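PDB 3NDN: O-succinylhomoserine sulfhydrylase from Mycobacterium tuberculosis, which probably catalyses the pyridoxal-phosphate-dependent formation of L-homocysteine from O-succinyl-L-homoserine and hydrogen sulfide in methionine biosynthesis. Local coordinates for residues S157-A162 against V170-P175; W303-Y306 against H312-Y315. All coordinates share one frame; numbering follows the deposited sequence.

Contact 1: residues S157-A162 against V170-P175; sequences SQWERA and VFFETP
W159 meets V170 and F172 in the returning half of a beta-alpha-beta crossover, where helix 156-162 is followed by strand 169-173. The short axes lie 12.5 Å apart and run nearly antiparallel, at 160°, so the long indole has to bridge the gap. Its six-membered ring does the touching. CZ3 of W159 rests against the CG1 methyl of V170 at 3.7 Å, and CH2 of W159 lies 4.0 Å from CD2 of F172. The two aromatic rings meet obliquely, their planes turned 72° apart and the centroids 5.9 Å apart. With chi1 at 60°, CG of F172 sits between its backbone N and carbonyl carbon, and the ring is thereby carried up to the tryptophan, CD2 leading. Strands 147-151 and 169-173 are parallel in the seven-stranded sheet but not adjacent: 122-126 lies between them, and its V124 also touches W159. V188 and L191 of helix 185-194 add to the apolar surroundings of the indole, which is buried along with both strand partners. No hydrogen bond joins the two segments; the pyrrole nitrogen NE1 of W159 bonds instead to G153 O, ahead of the helix, tethering the ring at its polar end.

Contact 2: residues W303-Y306 against H312-Y315; sequences WVRY and HPQY
R305 and P313 meet by van der Waals packing, with H312 and Y306 touching beside them. The proline ring covers one face of the guanidinium, its CD 3.7 Å from R305 CZ and over the centre of the group, while CG of P313 lies 3.8 Å from NH2 of R305. A bend in the arginine chain at chi2 (-71°) turns its end toward the proline. The aliphatic part takes a share as well: CD of R305 approaches CD2 of H312 at 4.2 Å, the guanidinium and imidazole planes being 51° apart. At the imidazole edge, the Y306 carbonyl O lies near the ring plane, 3.7 Å from CD2 of H312, a van der Waals contact.

The hydrogen bonds hold the second segment in shape. Q314 N donates to H312 ND1 over 2.9 Å, almost straight at 161° and in the ring plane. H312 NE2 bonds to Q180 O, which fixes the ring's rotation from its other side and suggests a neutral imidazole protonated on NE2; the nearby arginine would probably favour that state.

Y315 N bonds to H312 O at 3.1 Å, closing a type I beta turn from H312 to Y315. With Q314 at the N-cap, this turn starts helix 315-321, making the whole a strand-to-helix connection at an edge strand of the five-stranded sheet.

In the fold
Contacts 1 and 2 follow each other along the chain: one packs a helix on the seven-stranded sheet, the other lies beside the five-stranded sheet. Their centres are 20 Å apart and their nearest atoms about 7 Å, so they do not touch. The loop carrying Q180, L182 and V183 connects them: T174 OG1 bonds to V183 N and P175 packs on L182, while Q314 OE1 bonds to L182 N, close to the Q180 carbonyl already bonded to the H312 imidazole. That loop thus ties the end of strand 169-173 to the start of helix 315-321. Neither contact includes the lysine that carries pyridoxal phosphate, predicted to be K227; both are structural packing within one subunit.

Contact 1: residues S157-A162 against V170-P175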
ATOM      1  N   SER A 157     -47.400  -7.795 -15.804  1.00 46.53           N
ATOM      2  CA  SER A 157     -48.303  -8.950 -15.854  0.50 47.43           C
ATOM      3  C   SER A 157     -47.525 -10.273 -15.764  1.00 47.39           C
ATOM      4  O   SER A 157     -48.056 -11.274 -15.290  1.00 47.79           O
ATOM      5  CB  SER A 157     -49.247  -8.904 -17.069  0.50 47.99           C
ATOM      6  OG  SER A 157     -48.578  -9.148 -18.290  0.50 47.79           O
ATOM      7  N   GLN A 158     -46.263 -10.261 -16.195  1.00 46.71           N
ATOM      8  CA  GLN A 158     -45.400 -11.444 -16.092  1.00 46.33           C
ATOM      9  C   GLN A 158     -44.909 -11.620 -14.650  1.00 45.79           C
ATOM     10  O   GLN A 158     -44.824 -12.747 -14.158  1.00 45.72           O
ATOM     11  CB  GLN A 158     -44.200 -11.361 -17.041  1.00 46.07           C
ATOM     12  CG  GLN A 158     -44.530 -11.436 -18.518  1.00 47.39           C
ATOM     13  CD  GLN A 158     -43.288 -11.460 -19.399  1.00 47.97           C
ATOM     14  OE1 GLN A 158     -42.320 -12.165 -19.117  1.00 48.33           O
ATOM     15  NE2 GLN A 158     -43.317 -10.684 -20.477  1.00 49.02           N
ATOM     16  N   TRP A 159     -44.580 -10.500 -13.993  1.00 44.63           N
ATOM     17  CA  TRP A 159     -44.248 -10.490 -12.567  1.00 44.17           C
ATOM     18  C   TRP A 159     -45.428 -11.042 -11.752  1.00 45.27           C
ATOM     19  O   TRP A 159     -45.240 -11.844 -10.831  1.00 45.04           O
ATOM     20  CB  TRP A 159     -43.905  -9.069 -12.085  1.00 43.03           C
ATOM     21  CG  TRP A 159     -42.491  -8.543 -12.428  1.00 41.29           C
ATOM     22  CD1 TRP A 159     -42.181  -7.556 -13.331  1.00 40.55           C
ATOM     23  CD2 TRP A 159     -41.235  -8.957 -11.845  1.00 40.37           C
ATOM     24  NE1 TRP A 159     -40.816  -7.336 -13.350  1.00 40.00           N
ATOM     25  CE2 TRP A 159     -40.212  -8.183 -12.457  1.00 39.84           C
ATOM     26  CE3 TRP A 159     -40.875  -9.906 -10.876  1.00 39.05           C
ATOM     27  CZ2 TRP A 159     -38.845  -8.336 -12.131  1.00 38.82           C
ATOM     28  CZ3 TRP A 159     -39.514 -10.066 -10.553  1.00 39.94           C
ATOM     29  CH2 TRP A 159     -38.518  -9.275 -11.176  1.00 38.54           C
ATOM     30  N   GLU A 160     -46.642 -10.607 -12.090  1.00 46.03           N
ATOM     31  CA  GLU A 160     -47.829 -11.047 -11.358  1.00 47.69           C
ATOM     32  C   GLU A 160     -48.030 -12.564 -11.476  1.00 48.06           C
ATOM     33  O   GLU A 160     -48.244 -13.241 -10.465  1.00 48.34           O
ATOM     34  CB  GLU A 160     -49.078 -10.264 -11.793  1.00 48.69           C
ATOM     35  CG  GLU A 160     -50.319 -10.581 -10.961  1.00 53.08           C
ATOM     36  CD  GLU A 160     -51.316  -9.429 -10.905  1.00 58.76           C
ATOM     37  OE1 GLU A 160     -51.239  -8.507 -11.751  1.00 60.73           O
ATOM     38  OE2 GLU A 160     -52.183  -9.449 -10.003  1.00 61.26           O
ATOM     39  N   ARG A 161     -47.913 -13.093 -12.694  1.00 48.31           N
ATOM     40  CA  ARG A 161     -48.065 -14.542 -12.935  1.00 49.37           C
ATOM     41  C   ARG A 161     -46.999 -15.403 -12.244  1.00 48.67           C
ATOM     42  O   ARG A 161     -47.321 -16.436 -11.663  1.00 49.19           O
ATOM     43  CB  ARG A 161     -48.147 -14.859 -14.437  1.00 50.08           C
ATOM     44  CG  ARG A 161     -49.431 -14.326 -15.099  1.00 53.63           C
ATOM     45  CD  ARG A 161     -49.647 -14.872 -16.516  1.00 59.11           C
ATOM     46  NE  ARG A 161     -48.647 -14.393 -17.484  1.00 61.24           N
ATOM     47  CZ  ARG A 161     -48.733 -13.255 -18.176  1.00 61.88           C
ATOM     48  NH1 ARG A 161     -49.769 -12.438 -18.019  1.00 63.14           N
ATOM     49  NH2 ARG A 161     -47.772 -12.925 -19.027  1.00 62.64           N
ATOM     50  N   ALA A 162     -45.738 -14.979 -12.308  1.00 47.41           N
ATOM     51  CA  ALA A 162     -44.645 -15.710 -11.645  1.00 46.73           C
ATOM     52  C   ALA A 162     -44.748 -15.680 -10.124  1.00 46.48           C
ATOM     53  O   ALA A 162     -44.326 -16.630  -9.460  1.00 46.51           O
ATOM     54  CB  ALA A 162     -43.286 -15.176 -12.092  1.00 45.52           C
ATOM     55  N   VAL A 170     -36.592 -12.442  -4.946  1.00 36.55           N
ATOM     56  CA  VAL A 170     -36.744 -11.723  -6.216  1.00 35.96           C
ATOM     57  C   VAL A 170     -35.429 -10.941  -6.486  1.00 35.74           C
ATOM     58  O   VAL A 170     -34.897 -10.295  -5.572  1.00 35.47           O
ATOM     59  CB  VAL A 170     -37.957 -10.759  -6.146  1.00 36.59           C
ATOM     60  CG1 VAL A 170     -37.890  -9.656  -7.220  1.00 36.67           C
ATOM     61  CG2 VAL A 170     -39.295 -11.551  -6.256  1.00 36.32           C
ATOM     62  N   PHE A 171     -34.905 -11.008  -7.713  1.00 35.39           N
ATOM     63  CA  PHE A 171     -33.655 -10.286  -8.081  1.00 35.01           C
ATOM     64  C   PHE A 171     -33.810  -9.534  -9.420  1.00 35.11           C
ATOM     65  O   PHE A 171     -34.275 -10.119 -10.391  1.00 35.06           O
ATOM     66  CB  PHE A 171     -32.475 -11.274  -8.173  1.00 34.48           C
ATOM     67  CG  PHE A 171     -31.147 -10.630  -8.550  1.00 34.65           C
ATOM     68  CD1 PHE A 171     -30.461  -9.834  -7.645  1.00 34.64           C
ATOM     69  CD2 PHE A 171     -30.604 -10.805  -9.823  1.00 35.87           C
ATOM     70  CE1 PHE A 171     -29.238  -9.219  -7.994  1.00 35.04           C
ATOM     71  CE2 PHE A 171     -29.376 -10.205 -10.178  1.00 37.09           C
ATOM     72  CZ  PHE A 171     -28.698  -9.409  -9.258  1.00 34.44           C
ATOM     73  N   PHE A 172     -33.412  -8.253  -9.471  1.00 34.26           N
ATOM     74  CA  PHE A 172     -33.331  -7.498 -10.743  1.00 34.38           C
ATOM     75  C   PHE A 172     -32.327  -6.325 -10.665  1.00 33.95           C
ATOM     76  O   PHE A 172     -31.929  -5.935  -9.564  1.00 33.19           O
ATOM     77  CB  PHE A 172     -34.717  -6.988 -11.212  1.00 34.50           C
ATOM     78  CG  PHE A 172     -35.415  -6.043 -10.231  1.00 34.68           C
ATOM     79  CD1 PHE A 172     -35.176  -4.670 -10.262  1.00 33.24           C
ATOM     80  CD2 PHE A 172     -36.345  -6.537  -9.310  1.00 34.91           C
ATOM     81  CE1 PHE A 172     -35.821  -3.793  -9.364  1.00 34.99           C
ATOM     82  CE2 PHE A 172     -37.001  -5.678  -8.402  1.00 34.58           C
ATOM     83  CZ  PHE A 172     -36.742  -4.295  -8.426  1.00 33.07           C
ATOM     84  N   GLU A 173     -31.927  -5.807 -11.833  1.00 34.17           N
ATOM     85  CA  GLU A 173     -31.166  -4.547 -11.976  1.00 34.78           C
ATOM     86  C   GLU A 173     -32.050  -3.516 -12.681  1.00 34.85           C
ATOM     87  O   GLU A 173     -32.842  -3.886 -13.558  1.00 35.22           O
ATOM     88  CB  GLU A 173     -29.923  -4.739 -12.860  1.00 34.78           C
ATOM     89  CG  GLU A 173     -28.903  -5.782 -12.394  1.00 37.96           C
ATOM     90  CD  GLU A 173     -27.980  -6.256 -13.529  1.00 43.08           C
ATOM     91  OE1 GLU A 173     -27.741  -5.478 -14.494  1.00 45.15           O
ATOM     92  OE2 GLU A 173     -27.494  -7.409 -13.456  1.00 43.02           O
ATOM     93  N   THR A 174     -31.914  -2.235 -12.311  1.00 34.15           N
ATOM     94  CA  THR A 174     -32.577  -1.130 -13.038  1.00 34.20           C
ATOM     95  C   THR A 174     -31.793   0.190 -12.898  1.00 33.50           C
ATOM     96  O   THR A 174     -31.387   0.541 -11.794  1.00 32.78           O
ATOM     97  CB  THR A 174     -34.086  -0.942 -12.641  1.00 34.51           C
ATOM     98  OG1 THR A 174     -34.688   0.064 -13.472  1.00 34.76           O
ATOM     99  CG2 THR A 174     -34.256  -0.551 -11.168  1.00 34.48           C
ATOM    100  N   PRO A 175     -31.503   0.876 -14.019  1.00 33.87           N
ATOM    101  CA  PRO A 175     -31.699   0.473 -15.428  1.00 34.59           C
ATOM    102  C   PRO A 175     -30.860  -0.764 -15.797  1.00 35.66           C
ATOM    103  O   PRO A 175     -29.922  -1.089 -15.062  1.00 35.55           O
ATOM    104  CB  PRO A 175     -31.189   1.680 -16.221  1.00 34.40           C
ATOM    105  CG  PRO A 175     -31.217   2.856 -15.247  1.00 33.76           C
ATOM    106  CD  PRO A 175     -30.895   2.222 -13.910  1.00 33.45           C
TER

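Contact 2: residues W303-Y306 against H312-Y315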
ATOM      1  N   TRP A 303     -30.680   6.388 -32.929  1.00 37.36           N
ATOM      2  CA  TRP A 303     -31.393   6.541 -31.652  1.00 36.49           C
ATOM      3  C   TRP A 303     -30.420   6.587 -30.464  1.00 35.96           C
ATOM      4  O   TRP A 303     -29.291   6.097 -30.560  1.00 34.94           O
ATOM      5  CB  TRP A 303     -32.452   5.437 -31.418  1.00 36.81           C
ATOM      6  CG  TRP A 303     -31.973   3.964 -31.443  1.00 37.74           C
ATOM      7  CD1 TRP A 303     -32.210   3.047 -32.437  1.00 40.09           C
ATOM      8  CD2 TRP A 303     -31.235   3.250 -30.418  1.00 38.59           C
ATOM      9  NE1 TRP A 303     -31.657   1.828 -32.109  1.00 39.50           N
ATOM     10  CE2 TRP A 303     -31.056   1.922 -30.879  1.00 39.09           C
ATOM     11  CE3 TRP A 303     -30.711   3.604 -29.162  1.00 37.34           C
ATOM     12  CZ2 TRP A 303     -30.366   0.950 -30.136  1.00 38.70           C
ATOM     13  CZ3 TRP A 303     -30.008   2.636 -28.421  1.00 37.12           C
ATOM     14  CH2 TRP A 303     -29.849   1.322 -28.917  1.00 37.85           C
ATOM     15  N   VAL A 304     -30.865   7.201 -29.367  1.00 35.72           N
ATOM     16  CA  VAL A 304     -30.111   7.224 -28.106  1.00 35.23           C
ATOM     17  C   VAL A 304     -30.947   6.609 -26.975  1.00 35.57           C
ATOM     18  O   VAL A 304     -32.175   6.753 -26.947  1.00 35.92           O
ATOM     19  CB  VAL A 304     -29.683   8.679 -27.722  1.00 35.39           C
ATOM     20  CG1 VAL A 304     -28.880   8.705 -26.396  1.00 35.34           C
ATOM     21  CG2 VAL A 304     -28.864   9.320 -28.831  1.00 34.25           C
ATOM     22  N   ARG A 305     -30.292   5.914 -26.045  1.00 35.47           N
ATOM     23  CA  ARG A 305     -30.964   5.480 -24.822  1.00 35.69           C
ATOM     24  C   ARG A 305     -30.249   6.059 -23.595  1.00 34.84           C
ATOM     25  O   ARG A 305     -29.061   5.799 -23.378  1.00 34.75           O
ATOM     26  CB  ARG A 305     -31.076   3.944 -24.750  1.00 36.46           C
ATOM     27  CG  ARG A 305     -32.167   3.308 -25.623  1.00 38.58           C
ATOM     28  CD  ARG A 305     -33.581   3.592 -25.096  1.00 41.91           C
ATOM     29  NE  ARG A 305     -34.599   2.885 -25.877  1.00 44.88           N
ATOM     30  CZ  ARG A 305     -35.214   3.379 -26.957  1.00 46.71           C
ATOM     31  NH1 ARG A 305     -34.945   4.606 -27.405  1.00 47.51           N
ATOM     32  NH2 ARG A 305     -36.116   2.644 -27.588  1.00 47.24           N
ATOM     33  N   TYR A 306     -30.977   6.900 -22.851  1.00 34.21           N
ATOM     34  CA  TYR A 306     -30.528   7.545 -21.615  1.00 33.02           C
ATOM     35  C   TYR A 306     -31.808   7.904 -20.851  1.00 32.66           C
ATOM     36  O   TYR A 306     -32.705   8.525 -21.425  1.00 32.72           O
ATOM     37  CB  TYR A 306     -29.685   8.807 -21.903  1.00 32.78           C
ATOM     38  CG  TYR A 306     -29.079   9.476 -20.662  1.00 31.60           C
ATOM     39  CD1 TYR A 306     -28.041   8.860 -19.942  1.00 31.50           C
ATOM     40  CD2 TYR A 306     -29.544  10.729 -20.206  1.00 31.00           C
ATOM     41  CE1 TYR A 306     -27.484   9.465 -18.803  1.00 30.25           C
ATOM     42  CE2 TYR A 306     -28.984  11.347 -19.073  1.00 30.85           C
ATOM     43  CZ  TYR A 306     -27.964  10.707 -18.376  1.00 31.64           C
ATOM     44  OH  TYR A 306     -27.445  11.303 -17.244  1.00 31.61           O
ATOM     45  N   HIS A 312     -37.060   8.705 -24.003  1.00 40.34           N
ATOM     46  CA  HIS A 312     -36.981   7.345 -23.461  1.00 40.03           C
ATOM     47  C   HIS A 312     -38.395   6.769 -23.283  1.00 40.39           C
ATOM     48  O   HIS A 312     -39.274   7.464 -22.758  1.00 40.24           O
ATOM     49  CB  HIS A 312     -36.219   7.331 -22.117  1.00 39.44           C
ATOM     50  CG  HIS A 312     -35.849   5.959 -21.636  1.00 39.72           C
ATOM     51  ND1 HIS A 312     -36.785   5.034 -21.224  1.00 40.21           N
ATOM     52  CD2 HIS A 312     -34.642   5.362 -21.481  1.00 39.94           C
ATOM     53  CE1 HIS A 312     -36.175   3.922 -20.856  1.00 40.65           C
ATOM     54  NE2 HIS A 312     -34.874   4.095 -21.004  1.00 40.37           N
ATOM     55  N   PRO A 313     -38.628   5.508 -23.727  1.00 40.44           N
ATOM     56  CA  PRO A 313     -39.990   4.940 -23.643  1.00 40.77           C
ATOM     57  C   PRO A 313     -40.555   4.869 -22.221  1.00 40.63           C
ATOM     58  O   PRO A 313     -41.780   4.829 -22.053  1.00 41.00           O
ATOM     59  CB  PRO A 313     -39.854   3.525 -24.241  1.00 41.10           C
ATOM     60  CG  PRO A 313     -38.445   3.340 -24.611  1.00 40.43           C
ATOM     61  CD  PRO A 313     -37.693   4.632 -24.455  1.00 40.65           C
ATOM     62  N   GLN A 314     -39.676   4.848 -21.217  1.00 39.55           N
ATOM     63  CA  GLN A 314     -40.083   4.798 -19.807  1.00 39.13           C
ATOM     64  C   GLN A 314     -39.683   6.065 -19.032  1.00 38.70           C
ATOM     65  O   GLN A 314     -39.380   6.007 -17.829  1.00 38.38           O
ATOM     66  CB  GLN A 314     -39.503   3.555 -19.122  1.00 38.48           C
ATOM     67  CG  GLN A 314     -40.102   2.228 -19.605  1.00 39.96           C
ATOM     68  CD  GLN A 314     -39.286   1.026 -19.166  1.00 39.10           C
ATOM     69  OE1 GLN A 314     -38.137   0.851 -19.578  1.00 38.27           O
ATOM     70  NE2 GLN A 314     -39.876   0.195 -18.320  1.00 38.21           N
ATOM     71  N   TYR A 315     -39.689   7.204 -19.718  1.00 38.40           N
ATOM     72  CA  TYR A 315     -39.270   8.483 -19.119  1.00 38.41           C
ATOM     73  C   TYR A 315     -40.030   8.866 -17.841  1.00 38.59           C
ATOM     74  O   TYR A 315     -39.419   9.332 -16.868  1.00 37.73           O
ATOM     75  CB  TYR A 315     -39.380   9.610 -20.144  1.00 38.28           C
ATOM     76  CG  TYR A 315     -38.957  10.980 -19.651  1.00 38.25           C
ATOM     77  CD1 TYR A 315     -37.617  11.261 -19.353  1.00 36.58           C
ATOM     78  CD2 TYR A 315     -39.902  12.007 -19.495  1.00 38.62           C
ATOM     79  CE1 TYR A 315     -37.229  12.531 -18.898  1.00 37.69           C
ATOM     80  CE2 TYR A 315     -39.525  13.282 -19.046  1.00 38.70           C
ATOM     81  CZ  TYR A 315     -38.190  13.532 -18.755  1.00 38.41           C
ATOM     82  OH  TYR A 315     -37.823  14.783 -18.330  1.00 38.38           O
TER